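Side-chain contacts in Per a 4 allergen (PDB 3EBW), which is a cockroach allergen of the lipocalin family and probably, like its relatives, holds small hydrophobic ligands inside its beta barrel: residues 4-9 against 119-124; 103-108 against 132-137; 136-141 against 147-152. All coordinates share one frame; numbering follows the deposited sequence.

Interaction 1: residues 4-9 against 119-124; sequences CQIGTS and HLYWIA
On the wall of the lipocalin beta barrel, I6 of the N-terminal segment packs against H119 and Y121 of strand 119-125. The isoleucine reaches the strand with both of its branches. Its CG1 sits over one face of the H119 imidazole in a CH-pi contact, 3.6 Å from the ring centroid and 28° off the ring normal. That carbon is offset toward the rim of the ring, where ND1 of H119 is 3.3 Å from I6 CG1. CD1 of I6 stays on the same side of the ring plane but beyond its rim, 3.9 Å from H119 ND1. The other branch goes to the tyrosine: I6 CG2, anti to the backbone N while CG1 lies beside it (chi1 -68°), comes within 3.8 Å of Y121 OH, the two side chains passing each other in opposite senses. A branched aliphatic residue suits this place because one side chain can cover a flat imidazole and also touch a phenol two residues further along the strand. Q5, an exposed residue, starts its side chain away from the strand, and its backbone O comes close to the imidazole. The disulfide from C4 to C111 ties the segment to strand 106-112, the antiparallel neighbour of strand 119-125. I6 also touches A109 of strand 106-112 and F96 of strand 93-100, and thus the segment lies across three consecutive strands of the sheet.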
ATOM      1  N   CYS A   4     -16.795 -10.143   7.078  1.00 72.71           N
ATOM      2  CA  CYS A   4     -16.060  -8.895   7.316  1.00 66.65           C
ATOM      3  C   CYS A   4     -16.482  -8.124   8.568  1.00 64.20           C
ATOM      4  O   CYS A   4     -17.500  -7.442   8.562  1.00 63.48           O
ATOM      5  CB  CYS A   4     -16.206  -7.976   6.099  1.00 65.78           C
ATOM      6  SG  CYS A   4     -15.211  -6.449   6.110  1.00 61.15           S
ATOM      7  N   GLN A   5     -15.697  -8.218   9.633  1.00 57.82           N
ATOM      8  CA  GLN A   5     -16.006  -7.494  10.857  1.00 56.23           C
ATOM      9  C   GLN A   5     -14.946  -6.409  11.092  1.00 54.01           C
ATOM     10  O   GLN A   5     -13.749  -6.684  11.080  1.00 54.45           O
ATOM     11  CB  GLN A   5     -16.018  -8.451  12.049  1.00 77.78           C
ATOM     12  CG  GLN A   5     -16.647  -9.790  11.755  1.00 80.47           C
ATOM     13  CD  GLN A   5     -18.033  -9.652  11.167  1.00 82.84           C
ATOM     14  OE1 GLN A   5     -18.926  -9.062  11.776  1.00 84.97           O
ATOM     15  NE2 GLN A   5     -18.221 -10.199   9.975  1.00 82.21           N
ATOM     16  N   ILE A   6     -15.385  -5.176  11.296  1.00 46.58           N
ATOM     17  CA  ILE A   6     -14.457  -4.085  11.539  1.00 44.89           C
ATOM     18  C   ILE A   6     -15.017  -3.256  12.688  1.00 43.87           C
ATOM     19  O   ILE A   6     -16.215  -2.907  12.715  1.00 44.10           O
ATOM     20  CB  ILE A   6     -14.298  -3.149  10.294  1.00 52.40           C
ATOM     21  CG1 ILE A   6     -13.603  -3.881   9.148  1.00 51.86           C
ATOM     22  CG2 ILE A   6     -13.491  -1.914  10.646  1.00 48.67           C
ATOM     23  CD1 ILE A   6     -13.476  -3.018   7.873  1.00 51.27           C
ATOM     24  N   GLY A   7     -14.147  -2.948  13.639  1.00 44.98           N
ATOM     25  CA  GLY A   7     -14.550  -2.142  14.764  1.00 43.99           C
ATOM     26  C   GLY A   7     -15.118  -0.843  14.247  1.00 45.17           C
ATOM     27  O   GLY A   7     -14.906  -0.475  13.101  1.00 46.62           O
ATOM     28  N   THR A   8     -15.858  -0.157  15.104  1.00 65.76           N
ATOM     29  CA  THR A   8     -16.488   1.119  14.796  1.00 65.45           C
ATOM     30  C   THR A   8     -17.357   1.358  16.015  1.00 65.04           C
ATOM     31  O   THR A   8     -17.871   0.414  16.611  1.00 65.27           O
ATOM     32  CB  THR A   8     -17.332   1.059  13.474  1.00 55.27           C
ATOM     33  OG1 THR A   8     -18.140   2.235  13.360  1.00 54.67           O
ATOM     34  CG2 THR A   8     -18.211  -0.172  13.433  1.00 53.24           C
ATOM     35  N   SER A   9     -17.479   2.613  16.409  1.00 54.32           N
ATOM     36  CA  SER A   9     -18.259   2.964  17.582  1.00 53.05           C
ATOM     37  C   SER A   9     -19.163   4.101  17.171  1.00 54.17           C
ATOM     38  O   SER A   9     -19.488   4.987  17.957  1.00 56.31           O
ATOM     39  CB  SER A   9     -17.336   3.436  18.703  1.00 42.61           C
ATOM     40  OG  SER A   9     -16.817   4.733  18.412  1.00 41.01           O
ATOM     41  N   HIS A 119      -8.277  -5.640   6.129  1.00 49.74           N
ATOM     42  CA  HIS A 119      -9.216  -4.535   6.225  1.00 46.97           C
ATOM     43  C   HIS A 119      -8.772  -3.359   5.368  1.00 45.03           C
ATOM     44  O   HIS A 119      -7.575  -3.138   5.174  1.00 47.18           O
ATOM     45  CB  HIS A 119      -9.360  -4.081   7.672  1.00 52.38           C
ATOM     46  CG  HIS A 119     -10.021  -5.091   8.553  1.00 53.02           C
ATOM     47  ND1 HIS A 119     -10.523  -4.779   9.796  1.00 51.14           N
ATOM     48  CD2 HIS A 119     -10.282  -6.407   8.354  1.00 53.36           C
ATOM     49  CE1 HIS A 119     -11.072  -5.859  10.324  1.00 51.15           C
ATOM     50  NE2 HIS A 119     -10.941  -6.859   9.470  1.00 51.05           N
ATOM     51  N   LEU A 120      -9.729  -2.595   4.853  1.00 48.59           N
ATOM     52  CA  LEU A 120      -9.394  -1.446   4.021  1.00 44.27           C
ATOM     53  C   LEU A 120     -10.120  -0.212   4.532  1.00 42.05           C
ATOM     54  O   LEU A 120     -11.331  -0.253   4.742  1.00 40.58           O
ATOM     55  CB  LEU A 120      -9.808  -1.696   2.557  1.00 45.91           C
ATOM     56  CG  LEU A 120      -9.226  -2.808   1.663  1.00 46.32           C
ATOM     57  CD1 LEU A 120      -7.737  -2.654   1.518  1.00 47.73           C
ATOM     58  CD2 LEU A 120      -9.511  -4.144   2.253  1.00 47.04           C
ATOM     59  N   TYR A 121      -9.401   0.885   4.745  1.00 39.24           N
ATOM     60  CA  TYR A 121     -10.072   2.120   5.181  1.00 39.11           C
ATOM     61  C   TYR A 121     -10.068   3.125   4.042  1.00 38.68           C
ATOM     62  O   TYR A 121      -9.105   3.208   3.305  1.00 35.30           O
ATOM     63  CB  TYR A 121      -9.396   2.741   6.413  1.00 37.98           C
ATOM     64  CG  TYR A 121      -9.552   1.909   7.660  1.00 41.94           C
ATOM     65  CD1 TYR A 121     -10.325   2.362   8.728  1.00 41.03           C
ATOM     66  CD2 TYR A 121      -8.954   0.660   7.758  1.00 39.75           C
ATOM     67  CE1 TYR A 121     -10.493   1.603   9.854  1.00 41.66           C
ATOM     68  CE2 TYR A 121      -9.117  -0.111   8.875  1.00 40.84           C
ATOM     69  CZ  TYR A 121      -9.888   0.364   9.932  1.00 43.34           C
ATOM     70  OH  TYR A 121     -10.011  -0.385  11.081  1.00 43.21           O
ATOM     71  N   TRP A 122     -11.165   3.865   3.898  1.00 42.54           N
ATOM     72  CA  TRP A 122     -11.303   4.872   2.852  1.00 42.14           C
ATOM     73  C   TRP A 122     -11.713   6.180   3.527  1.00 43.65           C
ATOM     74  O   TRP A 122     -12.739   6.256   4.191  1.00 46.40           O
ATOM     75  CB  TRP A 122     -12.345   4.414   1.828  1.00 26.52           C
ATOM     76  CG  TRP A 122     -11.923   3.208   1.004  1.00 26.96           C
ATOM     77  CD1 TRP A 122     -11.019   3.198  -0.021  1.00 26.71           C
ATOM     78  CD2 TRP A 122     -12.390   1.844   1.127  1.00 26.87           C
ATOM     79  NE1 TRP A 122     -10.890   1.918  -0.548  1.00 26.74           N
ATOM     80  CE2 TRP A 122     -11.719   1.074   0.140  1.00 26.51           C
ATOM     81  CE3 TRP A 122     -13.298   1.206   1.968  1.00 25.95           C
ATOM     82  CZ2 TRP A 122     -11.932  -0.290  -0.025  1.00 25.95           C
ATOM     83  CZ3 TRP A 122     -13.504  -0.172   1.798  1.00 27.23           C
ATOM     84  CH2 TRP A 122     -12.818  -0.897   0.808  1.00 27.52           C
ATOM     85  N   ILE A 123     -10.883   7.203   3.398  1.00 37.92           N
ATOM     86  CA  ILE A 123     -11.180   8.491   4.019  1.00 38.75           C
ATOM     87  C   ILE A 123     -11.760   9.324   2.895  1.00 40.82           C
ATOM     88  O   ILE A 123     -11.167   9.407   1.825  1.00 39.30           O
ATOM     89  CB  ILE A 123      -9.875   9.136   4.621  1.00 35.63           C
ATOM     90  CG1 ILE A 123      -9.429   8.373   5.881  1.00 33.61           C
ATOM     91  CG2 ILE A 123     -10.133  10.560   5.039  1.00 35.60           C
ATOM     92  CD1 ILE A 123      -9.109   6.918   5.656  1.00 34.05           C
ATOM     93  N   ALA A 124     -12.927   9.922   3.122  1.00 49.12           N
ATOM     94  CA  ALA A 124     -13.604  10.693   2.068  1.00 52.15           C
ATOM     95  C   ALA A 124     -14.080  12.107   2.424  1.00 54.64           C
ATOM     96  O   ALA A 124     -14.166  12.479   3.581  1.00 53.53           O
ATOM     97  CB  ALA A 124     -14.781   9.866   1.531  1.00 24.83           C
TER

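Interaction 2: residues 103-108 against 132-137; sequences QTYSIV and DATKAK
Y105 and T104, just before strand 106-112, meet T134 and K137 of the helix that packs beside the barrel in the lipocalin fold. Y105 can be followed outward from its CB, which rests against the methyl of T134 (Y105 CB to T134 CG2, 3.6 Å). Its CG lies between the backbone N and the carbonyl carbon (chi1 77°), a setting that carries the ring along the helix from T134 toward K137. T134 CG2 approaches the ring obliquely, whereas K137 CG lies over one face, 4.2 Å from Y105 CZ. T104 CG2 of the tyrosine's own segment meets the ring edge in plane. At the tip, Y105 OH accepts a weak hydrogen bond of 3.4 Å from K137 NZ. A lysine fits here because its aliphatic part can cover an aromatic face while its amino group reaches the hydroxyl; bends at chi2 and chi4 (-49°) turn the end of the chain back toward that oxygen. Threonine serves both needs at 134, with a methyl for the tyrosine and a hydroxyl for the helix start. T104 and T134 point tip to tip, their OG1 atoms 3.7 Å apart, and T134 OG1 is hydrogen-bonded to D131 OD2.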
ATOM      1  N   GLN A 103     -20.753  15.813   6.048  1.00 94.92           N
ATOM      2  CA  GLN A 103     -20.464  16.972   5.211  1.00 97.91           C
ATOM      3  C   GLN A 103     -19.112  17.642   5.385  1.00 98.58           C
ATOM      4  O   GLN A 103     -19.039  18.851   5.546  1.00100.09           O
ATOM      5  CB  GLN A 103     -21.594  18.007   5.330  1.00119.44           C
ATOM      6  CG  GLN A 103     -22.582  17.913   4.154  1.00123.93           C
ATOM      7  CD  GLN A 103     -23.838  18.745   4.322  1.00125.45           C
ATOM      8  OE1 GLN A 103     -23.777  19.968   4.449  1.00126.01           O
ATOM      9  NE2 GLN A 103     -24.991  18.082   4.311  1.00125.76           N
ATOM     10  N   THR A 104     -18.043  16.850   5.325  1.00 83.44           N
ATOM     11  CA  THR A 104     -16.675  17.351   5.457  1.00 81.64           C
ATOM     12  C   THR A 104     -15.659  16.208   5.414  1.00 81.57           C
ATOM     13  O   THR A 104     -14.656  16.294   4.715  1.00 82.48           O
ATOM     14  CB  THR A 104     -16.470  18.150   6.769  1.00 72.34           C
ATOM     15  OG1 THR A 104     -15.550  19.208   6.517  1.00 75.16           O
ATOM     16  CG2 THR A 104     -15.868  17.299   7.862  1.00 73.38           C
ATOM     17  N   TYR A 105     -15.927  15.148   6.176  1.00 69.03           N
ATOM     18  CA  TYR A 105     -15.067  13.974   6.232  1.00 65.61           C
ATOM     19  C   TYR A 105     -15.964  12.738   6.328  1.00 62.28           C
ATOM     20  O   TYR A 105     -17.109  12.835   6.750  1.00 61.99           O
ATOM     21  CB  TYR A 105     -14.147  14.042   7.441  1.00 75.12           C
ATOM     22  CG  TYR A 105     -14.813  13.715   8.749  1.00 79.23           C
ATOM     23  CD1 TYR A 105     -15.659  14.627   9.373  1.00 80.81           C
ATOM     24  CD2 TYR A 105     -14.588  12.492   9.372  1.00 80.75           C
ATOM     25  CE1 TYR A 105     -16.263  14.333  10.589  1.00 83.79           C
ATOM     26  CE2 TYR A 105     -15.185  12.182  10.585  1.00 83.67           C
ATOM     27  CZ  TYR A 105     -16.025  13.106  11.193  1.00 85.06           C
ATOM     28  OH  TYR A 105     -16.626  12.792  12.396  1.00 87.91           O
ATOM     29  N   SER A 106     -15.445  11.580   5.945  1.00 49.11           N
ATOM     30  CA  SER A 106     -16.227  10.361   5.970  1.00 44.15           C
ATOM     31  C   SER A 106     -15.346   9.140   5.976  1.00 42.69           C
ATOM     32  O   SER A 106     -14.892   8.732   4.912  1.00 44.83           O
ATOM     33  CB  SER A 106     -17.106  10.289   4.724  1.00 41.79           C
ATOM     34  OG  SER A 106     -17.337   8.934   4.353  1.00 36.00           O
ATOM     35  N   ILE A 107     -15.102   8.526   7.126  1.00 43.97           N
ATOM     36  CA  ILE A 107     -14.259   7.342   7.091  1.00 41.90           C
ATOM     37  C   ILE A 107     -15.082   6.029   7.113  1.00 41.64           C
ATOM     38  O   ILE A 107     -15.721   5.686   8.092  1.00 43.31           O
ATOM     39  CB  ILE A 107     -13.067   7.422   8.189  1.00 35.57           C
ATOM     40  CG1 ILE A 107     -13.074   6.222   9.101  1.00 33.28           C
ATOM     41  CG2 ILE A 107     -13.093   8.742   8.985  1.00 32.84           C
ATOM     42  CD1 ILE A 107     -12.606   4.985   8.446  1.00 38.22           C
ATOM     43  N   VAL A 108     -15.075   5.337   5.970  1.00 41.43           N
ATOM     44  CA  VAL A 108     -15.771   4.074   5.726  1.00 38.39           C
ATOM     45  C   VAL A 108     -14.743   2.961   5.673  1.00 40.44           C
ATOM     46  O   VAL A 108     -13.580   3.238   5.433  1.00 42.06           O
ATOM     47  CB  VAL A 108     -16.504   4.104   4.361  1.00 33.46           C
ATOM     48  CG1 VAL A 108     -16.759   2.691   3.848  1.00 32.68           C
ATOM     49  CG2 VAL A 108     -17.816   4.792   4.499  1.00 32.53           C
ATOM     50  N   ASP A 132      -6.379  21.677   7.717  1.00128.92           N
ATOM     51  CA  ASP A 132      -5.744  21.148   8.920  1.00129.22           C
ATOM     52  C   ASP A 132      -6.739  20.831  10.028  1.00129.13           C
ATOM     53  O   ASP A 132      -6.503  19.947  10.850  1.00129.27           O
ATOM     54  CB  ASP A 132      -4.659  22.117   9.393  1.00 96.69           C
ATOM     55  CG  ASP A 132      -3.501  22.197   8.405  1.00 98.24           C
ATOM     56  OD1 ASP A 132      -2.693  21.244   8.359  1.00 98.35           O
ATOM     57  OD2 ASP A 132      -3.413  23.193   7.656  1.00 99.02           O
ATOM     58  N   ALA A 133      -7.864  21.534  10.024  1.00 99.43           N
ATOM     59  CA  ALA A 133      -8.907  21.312  11.018  1.00 98.47           C
ATOM     60  C   ALA A 133      -9.437  19.881  10.928  1.00 97.77           C
ATOM     61  O   ALA A 133      -9.290  19.082  11.860  1.00 97.39           O
ATOM     62  CB  ALA A 133     -10.043  22.296  10.796  1.00 72.70           C
ATOM     63  N   THR A 134     -10.062  19.573   9.794  1.00 95.52           N
ATOM     64  CA  THR A 134     -10.629  18.252   9.535  1.00 92.91           C
ATOM     65  C   THR A 134      -9.597  17.154   9.823  1.00 90.52           C
ATOM     66  O   THR A 134      -9.793  16.344  10.729  1.00 89.08           O
ATOM     67  CB  THR A 134     -11.127  18.143   8.058  1.00 70.01           C
ATOM     68  OG1 THR A 134     -12.033  19.218   7.773  1.00 68.42           O
ATOM     69  CG2 THR A 134     -11.852  16.830   7.831  1.00 70.42           C
ATOM     70  N   LYS A 135      -8.502  17.143   9.062  1.00 72.52           N
ATOM     71  CA  LYS A 135      -7.432  16.153   9.236  1.00 71.48           C
ATOM     72  C   LYS A 135      -7.261  15.765  10.703  1.00 70.17           C
ATOM     73  O   LYS A 135      -7.118  14.586  11.045  1.00 68.48           O
ATOM     74  CB  LYS A 135      -6.097  16.697   8.715  1.00 86.26           C
ATOM     75  CG  LYS A 135      -5.817  16.454   7.246  1.00 85.70           C
ATOM     76  CD  LYS A 135      -4.312  16.432   7.019  1.00 85.97           C
ATOM     77  CE  LYS A 135      -3.939  15.862   5.658  1.00 86.53           C
ATOM     78  NZ  LYS A 135      -2.552  15.295   5.643  1.00 86.26           N
ATOM     79  N   ALA A 136      -7.268  16.777  11.561  1.00 78.72           N
ATOM     80  CA  ALA A 136      -7.128  16.577  12.994  1.00 77.52           C
ATOM     81  C   ALA A 136      -8.161  15.563  13.466  1.00 75.77           C
ATOM     82  O   ALA A 136      -7.828  14.539  14.081  1.00 75.62           O
ATOM     83  CB  ALA A 136      -7.333  17.898  13.716  1.00 94.54           C
ATOM     84  N   LYS A 137      -9.419  15.867  13.159  1.00 59.11           N
ATOM     85  CA  LYS A 137     -10.548  15.029  13.537  1.00 57.43           C
ATOM     86  C   LYS A 137     -10.460  13.623  12.946  1.00 56.39           C
ATOM     87  O   LYS A 137     -10.671  12.629  13.656  1.00 55.70           O
ATOM     88  CB  LYS A 137     -11.852  15.700  13.096  1.00 89.74           C
ATOM     89  CG  LYS A 137     -13.100  14.976  13.536  1.00 91.36           C
ATOM     90  CD  LYS A 137     -13.121  14.802  15.040  1.00 93.06           C
ATOM     91  CE  LYS A 137     -14.414  14.162  15.468  1.00 93.69           C
ATOM     92  NZ  LYS A 137     -15.528  14.899  14.817  1.00 95.34           N
TER

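Interaction 3: residues 136-141 against 147-152; sequences AKVNEV and LSLDDM
Helix 132-142 and the chain that returns after it come closest at N139 and S148, whose CA atoms lie 5.2 Å apart. The helix is held here by regular backbone bonds such as E140 N to A136 O (2.9 Å). The returning chain forms a type I beta turn over residues 148-151, closed by D151 N to S148 O at 2.8 Å. Between the two lies the side chain of N139, which crosses that of L149 at about a right angle and ends beside S148 and the start of L149. A short polar side chain suits this seam, where a helix faces a serine and turning backbone. S148 OG, anti to its own backbone N (chi1 164°), donates a hydrogen bond of 3.1 Å to D150 OD2, meeting that oxygen from above the carboxylate plane, 67° out of it. The bond joins the first and third residues of the turn. Next to this polar seam is an apolar one. V138 CG1 and L149 CD1 are 4.1 Å apart, their side chains crossing obliquely, and both residues also touch F130 and I123, apolar partners that suit aliphatic side chains. On the outer side, D150 and D151 make weak hydrogen bonds to Y85 and T72 of the second subunit. The whole is the helix and C-terminal return of a lipocalin, folded back beside strand 119-125 of its barrel.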
ATOM      1  N   ALA A 136      -7.268  16.777  11.561  1.00 78.72           N
ATOM      2  CA  ALA A 136      -7.128  16.577  12.994  1.00 77.52           C
ATOM      3  C   ALA A 136      -8.161  15.563  13.466  1.00 75.77           C
ATOM      4  O   ALA A 136      -7.828  14.539  14.081  1.00 75.62           O
ATOM      5  CB  ALA A 136      -7.333  17.898  13.716  1.00 94.54           C
ATOM      6  N   LYS A 137      -9.419  15.867  13.159  1.00 59.11           N
ATOM      7  CA  LYS A 137     -10.548  15.029  13.537  1.00 57.43           C
ATOM      8  C   LYS A 137     -10.460  13.623  12.946  1.00 56.39           C
ATOM      9  O   LYS A 137     -10.671  12.629  13.656  1.00 55.70           O
ATOM     10  CB  LYS A 137     -11.852  15.700  13.096  1.00 89.74           C
ATOM     11  CG  LYS A 137     -13.100  14.976  13.536  1.00 91.36           C
ATOM     12  CD  LYS A 137     -13.121  14.802  15.040  1.00 93.06           C
ATOM     13  CE  LYS A 137     -14.414  14.162  15.468  1.00 93.69           C
ATOM     14  NZ  LYS A 137     -15.528  14.899  14.817  1.00 95.34           N
ATOM     15  N   VAL A 138     -10.143  13.546  11.651  1.00 74.38           N
ATOM     16  CA  VAL A 138     -10.051  12.264  10.965  1.00 72.64           C
ATOM     17  C   VAL A 138      -9.069  11.344  11.665  1.00 71.55           C
ATOM     18  O   VAL A 138      -9.273  10.129  11.693  1.00 70.43           O
ATOM     19  CB  VAL A 138      -9.631  12.430   9.481  1.00 49.61           C
ATOM     20  CG1 VAL A 138      -9.619  11.081   8.777  1.00 49.15           C
ATOM     21  CG2 VAL A 138     -10.599  13.327   8.778  1.00 50.19           C
ATOM     22  N   ASN A 139      -8.009  11.921  12.236  1.00 71.28           N
ATOM     23  CA  ASN A 139      -7.004  11.131  12.946  1.00 71.56           C
ATOM     24  C   ASN A 139      -7.437  10.890  14.369  1.00 71.19           C
ATOM     25  O   ASN A 139      -7.044   9.912  15.003  1.00 70.72           O
ATOM     26  CB  ASN A 139      -5.657  11.833  12.928  1.00 84.39           C
ATOM     27  CG  ASN A 139      -5.008  11.763  11.584  1.00 85.42           C
ATOM     28  OD1 ASN A 139      -5.480  12.370  10.621  1.00 86.11           O
ATOM     29  ND2 ASN A 139      -3.932  10.998  11.494  1.00 85.50           N
ATOM     30  N   GLU A 140      -8.255  11.806  14.865  1.00100.95           N
ATOM     31  CA  GLU A 140      -8.795  11.692  16.199  1.00 99.78           C
ATOM     32  C   GLU A 140      -9.645  10.418  16.157  1.00 98.28           C
ATOM     33  O   GLU A 140      -9.598   9.591  17.073  1.00 98.29           O
ATOM     34  CB  GLU A 140      -9.655  12.914  16.484  1.00103.33           C
ATOM     35  CG  GLU A 140     -10.119  13.053  17.904  1.00105.53           C
ATOM     36  CD  GLU A 140     -11.109  14.187  18.048  1.00107.86           C
ATOM     37  OE1 GLU A 140     -10.737  15.345  17.755  1.00106.80           O
ATOM     38  OE2 GLU A 140     -12.262  13.916  18.444  1.00107.68           O
ATOM     39  N   VAL A 141     -10.397  10.264  15.063  1.00 57.11           N
ATOM     40  CA  VAL A 141     -11.264   9.108  14.855  1.00 52.51           C
ATOM     41  C   VAL A 141     -10.496   7.842  14.470  1.00 52.67           C
ATOM     42  O   VAL A 141     -10.758   6.756  15.012  1.00 52.66           O
ATOM     43  CB  VAL A 141     -12.324   9.371  13.744  1.00 34.47           C
ATOM     44  CG1 VAL A 141     -13.255   8.167  13.626  1.00 33.34           C
ATOM     45  CG2 VAL A 141     -13.132  10.630  14.042  1.00 33.69           C
ATOM     46  N   LEU A 147      -4.378   3.877  13.291  1.00 62.09           N
ATOM     47  CA  LEU A 147      -4.241   4.312  11.908  1.00 61.94           C
ATOM     48  C   LEU A 147      -4.149   5.806  12.018  1.00 61.54           C
ATOM     49  O   LEU A 147      -4.589   6.389  13.011  1.00 61.73           O
ATOM     50  CB  LEU A 147      -5.475   3.989  11.051  1.00 59.24           C
ATOM     51  CG  LEU A 147      -5.806   2.636  10.414  1.00 58.43           C
ATOM     52  CD1 LEU A 147      -4.859   2.308   9.285  1.00 58.24           C
ATOM     53  CD2 LEU A 147      -5.789   1.589  11.482  1.00 57.76           C
ATOM     54  N   SER A 148      -3.592   6.422  10.984  1.00 40.79           N
ATOM     55  CA  SER A 148      -3.440   7.860  10.941  1.00 41.07           C
ATOM     56  C   SER A 148      -3.472   8.271   9.488  1.00 41.45           C
ATOM     57  O   SER A 148      -3.137   7.496   8.594  1.00 40.12           O
ATOM     58  CB  SER A 148      -2.114   8.269  11.547  1.00 60.96           C
ATOM     59  OG  SER A 148      -1.830   9.599  11.176  1.00 62.74           O
ATOM     60  N   LEU A 149      -3.838   9.510   9.240  1.00 58.70           N
ATOM     61  CA  LEU A 149      -3.937   9.960   7.880  1.00 61.04           C
ATOM     62  C   LEU A 149      -2.668   9.767   7.051  1.00 62.02           C
ATOM     63  O   LEU A 149      -2.744   9.645   5.831  1.00 64.52           O
ATOM     64  CB  LEU A 149      -4.381  11.412   7.883  1.00 50.16           C
ATOM     65  CG  LEU A 149      -5.297  11.771   6.732  1.00 51.85           C
ATOM     66  CD1 LEU A 149      -6.283  10.631   6.505  1.00 53.20           C
ATOM     67  CD2 LEU A 149      -6.001  13.087   7.033  1.00 51.40           C
ATOM     68  N   ASP A 150      -1.509   9.709   7.702  1.00 86.43           N
ATOM     69  CA  ASP A 150      -0.235   9.550   6.987  1.00 86.55           C
ATOM     70  C   ASP A 150       0.282   8.119   7.058  1.00 86.27           C
ATOM     71  O   ASP A 150       1.476   7.850   6.904  1.00 85.19           O
ATOM     72  CB  ASP A 150       0.807  10.516   7.563  1.00104.07           C
ATOM     73  CG  ASP A 150       1.089  10.259   9.029  1.00105.91           C
ATOM     74  OD1 ASP A 150       1.676  11.140   9.695  1.00108.15           O
ATOM     75  OD2 ASP A 150       0.728   9.167   9.518  1.00107.36           O
ATOM     76  N   ASP A 151      -0.648   7.205   7.283  1.00 80.14           N
ATOM     77  CA  ASP A 151      -0.341   5.789   7.397  1.00 78.92           C
ATOM     78  C   ASP A 151      -0.941   5.121   6.164  1.00 77.40           C
ATOM     79  O   ASP A 151      -0.821   3.912   5.964  1.00 77.31           O
ATOM     80  CB  ASP A 151      -0.986   5.245   8.679  1.00 71.82           C
ATOM     81  CG  ASP A 151      -0.166   4.164   9.337  1.00 72.03           C
ATOM     82  OD1 ASP A 151      -0.538   3.755  10.456  1.00 73.69           O
ATOM     83  OD2 ASP A 151       0.840   3.726   8.744  1.00 69.90           O
HETATM   84  N   MSE A 152      -1.594   5.933   5.339  1.00 65.65           N
HETATM   85  CA  MSE A 152      -2.215   5.440   4.124  1.00 64.64           C
HETATM   86  C   MSE A 152      -2.017   6.334   2.902  1.00 62.87           C
HETATM   87  O   MSE A 152      -1.664   7.505   3.015  1.00 62.26           O
HETATM   88  CB  MSE A 152      -3.691   5.194   4.377  1.00 73.80           C
HETATM   89  CG  MSE A 152      -4.362   6.299   5.106  1.00 76.61           C
HETATM   90 SE   MSE A 152      -5.897   5.614   6.011  1.00 80.95          SE
HETATM   91  CE  MSE A 152      -6.360   7.247   6.945  1.00 79.43           C
TER

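Overall arrangement
Interaction 1 uses strand 119-125, and interactions 2 and 3 use helix 132-142, which follows it in the chain, one joining it to the start of strand 106-112, the other to the returning chain. All three are partly buried; interaction 1, nearest the chain's centre, combines aliphatic and aromatic packing with a nearby disulfide and has no hydrogen bond between its segments. The segments of interactions 2 and 3 overlap at A136 and K137, although K137 makes contact only in interaction 2. Their polar parts include K137's amino end and the S148-D150 pair; they meet where V138 touches Y105 and I107. I123 packs on V138, L149 and M152, and backbone bonds from W122 and A124 tie interaction 1 to interaction 2.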